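Local coordinates for protein GCN5-related N-acetyltransferase:Aminotransferase, class-II (Rhodopseudomonas palustris, PDB 2FIW) that probably transfers the acetyl group of acetyl coenzyme A, which it binds, to an amine substrate, at residues G115-L119 against M156-L160; Q62-I66 against A106-L110. All coordinates share one frame; numbering follows the deposited sequence.

Contact 1: residues G115-L119 against M156-L160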
loop_
_atom_site.group_PDB
_atom_site.type_symbol
_atom_site.label_atom_id
_atom_site.label_comp_id
_atom_site.label_asym_id
_atom_site.label_seq_id
_atom_site.Cartn_x
_atom_site.Cartn_y
_atom_site.Cartn_z
ATOM N N GLY A 115 -14.838 -10.654 -9.844
ATOM C CA GLY A 115 -15.279 -11.877 -9.191
ATOM C C GLY A 115 -15.035 -11.965 -7.701
ATOM O O GLY A 115 -15.879 -12.493 -6.967
ATOM N N ALA A 116 -13.899 -11.436 -7.252
ATOM C CA ALA A 116 -13.431 -11.627 -5.875
ATOM C C ALA A 116 -14.512 -11.423 -4.818
ATOM O O ALA A 116 -15.338 -10.519 -4.909
ATOM C CB ALA A 116 -12.202 -10.747 -5.586
ATOM N N LEU A 117 -14.503 -12.288 -3.817
ATOM C CA LEU A 117 -15.483 -12.210 -2.748
ATOM C C LEU A 117 -14.772 -11.890 -1.443
ATOM O O LEU A 117 -15.343 -11.273 -0.542
ATOM C CB LEU A 117 -16.254 -13.531 -2.640
ATOM C CG LEU A 117 -16.714 -14.188 -3.953
ATOM C CD1 LEU A 117 -16.936 -15.700 -3.784
ATOM C CD2 LEU A 117 -17.963 -13.506 -4.505
ATOM N N ILE A 118 -13.514 -12.319 -1.363
ATOM C CA ILE A 118 -12.684 -12.135 -0.171
ATOM C C ILE A 118 -11.372 -11.460 -0.578
ATOM O O ILE A 118 -10.484 -12.110 -1.150
ATOM C CB ILE A 118 -12.421 -13.497 0.580
ATOM C CG1 ILE A 118 -13.747 -14.171 0.982
ATOM C CG2 ILE A 118 -11.516 -13.289 1.813
ATOM C CD1 ILE A 118 -13.703 -15.702 1.040
ATOM N N LEU A 119 -11.278 -10.154 -0.316
ATOM C CA LEU A 119 -10.029 -9.406 -0.459
ATOM C C LEU A 119 -9.059 -9.759 0.667
ATOM O O LEU A 119 -9.462 -9.971 1.819
ATOM C CB LEU A 119 -10.275 -7.889 -0.464
ATOM C CG LEU A 119 -10.153 -7.102 -1.783
ATOM C CD1 LEU A 119 -9.674 -5.692 -1.513
ATOM C CD2 LEU A 119 -9.175 -7.721 -2.764
HETATM N N MSE A 156 -4.960 -10.386 6.763
HETATM C CA MSE A 156 -6.259 -9.868 7.168
HETATM C C MSE A 156 -7.144 -9.932 5.940
HETATM O O MSE A 156 -6.706 -9.591 4.842
HETATM C CB MSE A 156 -6.153 -8.414 7.645
HETATM C CG MSE A 156 -5.028 -8.150 8.633
HETATM SE SE MSE A 156 -5.105 -6.400 9.395
HETATM C CE MSE A 156 -3.481 -6.413 10.283
ATOM N N THR A 157 -8.379 -10.386 6.119
ATOM C CA THR A 157 -9.292 -10.580 4.985
ATOM C C THR A 157 -10.578 -9.778 5.146
ATOM O O THR A 157 -11.026 -9.535 6.264
ATOM C CB THR A 157 -9.640 -12.076 4.767
ATOM O OG1 THR A 157 -10.260 -12.592 5.950
ATOM C CG2 THR A 157 -8.388 -12.902 4.456
ATOM N N LYS A 158 -11.143 -9.353 4.021
ATOM C CA LYS A 158 -12.431 -8.672 4.002
ATOM C C LYS A 158 -13.380 -9.313 2.992
ATOM O O LYS A 158 -13.016 -9.512 1.824
ATOM C CB LYS A 158 -12.256 -7.189 3.677
ATOM C CG LYS A 158 -13.537 -6.361 3.824
ATOM C CD LYS A 158 -13.358 -4.974 3.256
ATOM C CE LYS A 158 -14.602 -4.138 3.435
ATOM N NZ LYS A 158 -14.341 -2.710 3.081
ATOM N N SER A 159 -14.593 -9.633 3.453
ATOM C CA SER A 159 -15.681 -10.092 2.571
ATOM C C SER A 159 -16.221 -8.899 1.779
ATOM O O SER A 159 -16.459 -7.822 2.353
ATOM C CB SER A 159 -16.807 -10.740 3.384
ATOM O OG SER A 159 -17.515 -11.707 2.606
ATOM N N LEU A 160 -16.402 -9.080 0.470
ATOM C CA LEU A 160 -16.844 -7.991 -0.402
ATOM C C LEU A 160 -18.371 -7.965 -0.600
ATOM O O LEU A 160 -19.049 -9.009 -0.587
ATOM C CB LEU A 160 -16.119 -8.059 -1.754
ATOM C CG LEU A 160 -14.881 -7.190 -2.043
ATOM C CD1 LEU A 160 -14.002 -6.936 -0.802
ATOM C CD2 LEU A 160 -14.042 -7.789 -3.187
#
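Antiparallel pairing of strands 118-123 and 149-159 in the GNAT sheet brings Leu-119 against Lys-158 as a hydrogen-bonded pair. Leu-119 N to Lys-158 O (2.8 Å) is bent at the hydrogen, 132°, whereas the return bond from Lys-158 N to Leu-119 O (2.8 Å) is nearly straight at 166°. Beside this pair Leu-160 N, in the last modelled residue, donates a further backbone bond to Leu-117 O (2.6 Å). Between these rungs Ile-118 and Ser-159 make a non-hydrogen-bonded pair, and Lys-158 O also receives a CA-H...O contact from Ile-118 CA (3.3 Å). The two strands are neighbours in the mixed sheet, with 137-146 beyond them at its edge. On the face of Ile-118, CG2 is turned anti to the backbone N (CG1 at chi1 -58°) and lies alongside Thr-157, 3.7 Å from its CB. On the face of Leu-119, the side chains of Leu-160 and Leu-119 pass at a slant, CD1 of the former 3.9 Å from CB of the latter, while Leu-160 CD2 reaches back to Ala-116 O at 3.5 Å. The extended Lys-158 side chain leads away from this pairing toward Glu-108 of helix 99-112.

Contact 2: residues Q62-I66 against A106-L110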
loop_
_atom_site.group_PDB
_atom_site.type_symbol
_atom_site.label_atom_id
_atom_site.label_comp_id
_atom_site.label_asym_id
_atom_site.label_seq_id
_atom_site.Cartn_x
_atom_site.Cartn_y
_atom_site.Cartn_z
ATOM N N GLN A 62 0.736 -5.509 -12.214
ATOM C CA GLN A 62 -0.411 -5.545 -11.307
ATOM C C GLN A 62 -1.392 -4.421 -11.662
ATOM O O GLN A 62 -1.191 -3.691 -12.638
ATOM C CB GLN A 62 0.074 -5.444 -9.863
ATOM C CG GLN A 62 0.710 -6.750 -9.352
ATOM C CD GLN A 62 1.484 -6.601 -8.035
ATOM O OE1 GLN A 62 1.350 -5.601 -7.307
ATOM N NE2 GLN A 62 2.314 -7.594 -7.738
ATOM N N LEU A 63 -2.472 -4.294 -10.905
ATOM C CA LEU A 63 -3.364 -3.143 -11.089
ATOM C C LEU A 63 -3.005 -2.065 -10.071
ATOM O O LEU A 63 -3.370 -2.154 -8.904
ATOM C CB LEU A 63 -4.849 -3.538 -11.019
ATOM C CG LEU A 63 -5.385 -4.692 -11.883
ATOM C CD1 LEU A 63 -6.908 -4.738 -11.764
ATOM C CD2 LEU A 63 -4.990 -4.579 -13.365
ATOM N N THR A 64 -2.271 -1.060 -10.541
ATOM C CA THR A 64 -1.630 -0.066 -9.689
ATOM C C THR A 64 -2.191 1.322 -9.966
ATOM O O THR A 64 -2.157 1.807 -11.095
ATOM C CB THR A 64 -0.063 -0.067 -9.883
ATOM O OG1 THR A 64 0.426 -1.395 -9.738
ATOM C CG2 THR A 64 0.640 0.829 -8.862
ATOM N N LEU A 65 -2.704 1.945 -8.915
ATOM C CA LEU A 65 -3.314 3.259 -8.999
ATOM C C LEU A 65 -2.461 4.257 -8.245
ATOM O O LEU A 65 -1.890 3.924 -7.209
ATOM C CB LEU A 65 -4.734 3.227 -8.405
ATOM C CG LEU A 65 -5.858 2.501 -9.176
ATOM C CD1 LEU A 65 -7.068 2.206 -8.274
ATOM C CD2 LEU A 65 -6.261 3.331 -10.404
ATOM N N ILE A 66 -2.394 5.480 -8.766
ATOM C CA ILE A 66 -1.669 6.566 -8.141
ATOM C C ILE A 66 -2.636 7.653 -7.686
ATOM O O ILE A 66 -3.442 8.136 -8.476
ATOM C CB ILE A 66 -0.633 7.155 -9.104
ATOM C CG1 ILE A 66 0.481 6.136 -9.343
ATOM C CG2 ILE A 66 -0.061 8.469 -8.554
ATOM C CD1 ILE A 66 1.607 6.658 -10.160
ATOM N N ALA A 106 -10.930 2.033 -4.159
ATOM C CA ALA A 106 -10.762 1.776 -5.599
ATOM C C ALA A 106 -10.346 0.341 -5.886
ATOM O O ALA A 106 -10.869 -0.275 -6.815
ATOM C CB ALA A 106 -9.799 2.758 -6.228
ATOM N N LEU A 107 -9.442 -0.195 -5.062
ATOM C CA LEU A 107 -8.996 -1.579 -5.194
ATOM C C LEU A 107 -10.101 -2.602 -4.896
ATOM O O LEU A 107 -10.208 -3.619 -5.583
ATOM C CB LEU A 107 -7.751 -1.854 -4.349
ATOM C CG LEU A 107 -6.429 -1.132 -4.683
ATOM C CD1 LEU A 107 -5.281 -1.818 -3.962
ATOM C CD2 LEU A 107 -6.139 -1.052 -6.183
ATOM N N GLU A 108 -10.925 -2.334 -3.889
ATOM C CA GLU A 108 -12.077 -3.204 -3.602
ATOM C C GLU A 108 -13.149 -3.195 -4.706
ATOM O O GLU A 108 -13.712 -4.235 -5.015
ATOM C CB GLU A 108 -12.687 -2.863 -2.246
ATOM C CG GLU A 108 -11.645 -2.880 -1.155
ATOM C CD GLU A 108 -12.160 -2.511 0.221
ATOM O OE1 GLU A 108 -13.330 -2.067 0.356
ATOM O OE2 GLU A 108 -11.366 -2.676 1.174
ATOM N N LYS A 109 -13.423 -2.031 -5.295
ATOM C CA LYS A 109 -14.363 -1.921 -6.423
ATOM C C LYS A 109 -13.823 -2.730 -7.605
ATOM O O LYS A 109 -14.546 -3.529 -8.200
ATOM C CB LYS A 109 -14.554 -0.444 -6.810
ATOM C CG LYS A 109 -15.482 -0.148 -7.997
ATOM C CD LYS A 109 -15.607 1.382 -8.164
ATOM C CE LYS A 109 -16.571 1.810 -9.284
ATOM N NZ LYS A 109 -18.015 1.885 -8.863
ATOM N N LEU A 110 -12.538 -2.519 -7.903
ATOM C CA LEU A 110 -11.812 -3.209 -8.956
ATOM C C LEU A 110 -11.811 -4.720 -8.746
ATOM O O LEU A 110 -11.953 -5.475 -9.704
ATOM C CB LEU A 110 -10.365 -2.707 -8.974
ATOM C CG LEU A 110 -9.604 -2.327 -10.235
ATOM C CD1 LEU A 110 -10.482 -1.661 -11.298
ATOM C CD2 LEU A 110 -8.477 -1.399 -9.819
#
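Strand 63-66 and helix 106-110 run roughly antiparallel, their N-to-C directions 148° apart and their axes 10.2 Å from each other at closest approach. The nearest CA pairs, Leu-63 with Leu-107 and Leu-65 with Ala-106, are both 8.3 Å apart, so side chains bridge the gap. Alternation along the strand sends Leu-63 and Leu-65 toward the helix, while Thr-64 faces away and bonds through OG1 to Leu-59 O and Ser-78 OG. Leu-65 carries the centre of the contact through a single methyl. With CG anti to the carbonyl carbon (chi1 -72°), its CD1 touches Ala-106 CB at 3.5 Å, where the small alanine admits it close to the helix. The same CD1 meets Leu-107 CD2 at 4.0 Å, the two leucines overlapping side by side while pointing opposite ways, and also approaches Leu-110 CD2, 4.2 Å away. Leu-107 CD2 lies beside the strand backbone as well, 4.0 Å from Leu-63 O, and its side chain touches Ala-77 on the adjoining strand 72-80. Towards the start of the strand, Leu-63 CD1 sits against Leu-110 CG (3.9 Å), the two side chains set at an oblique angle. Ala-106, Leu-107 and Leu-110, in i, i+1, i+4 spacing, thus form one apolar helix face laid on the sheet, the helix-on-sheet packing of the alpha/beta GNAT fold.

Overall arrangement
Both contacts build on one mixed sheet, contact 1 within it and contact 2 between it and a covering helix. Contact 1 is partly buried and lies near the C-terminal end of the modelled chain, its centre about 16 Å from the centre of the chain; that of contact 2 is nearer, about 10 Å, yet contact 2 counts as a surface contact with Leu-107 as its buried member. Backbone hydrogen bonds dominate the first, leucine and alanine side chains the second. Helix 99-112 is followed, after a short loop, by strand 118-123. Glu-108, on the same helix but not touching strand 63-66, ties it to contact 1: OE1 forms a salt bridge with Lys-158 NZ at 3.0 Å, while Glu-108 CG packs on Leu-119 CD1 at 3.5 Å.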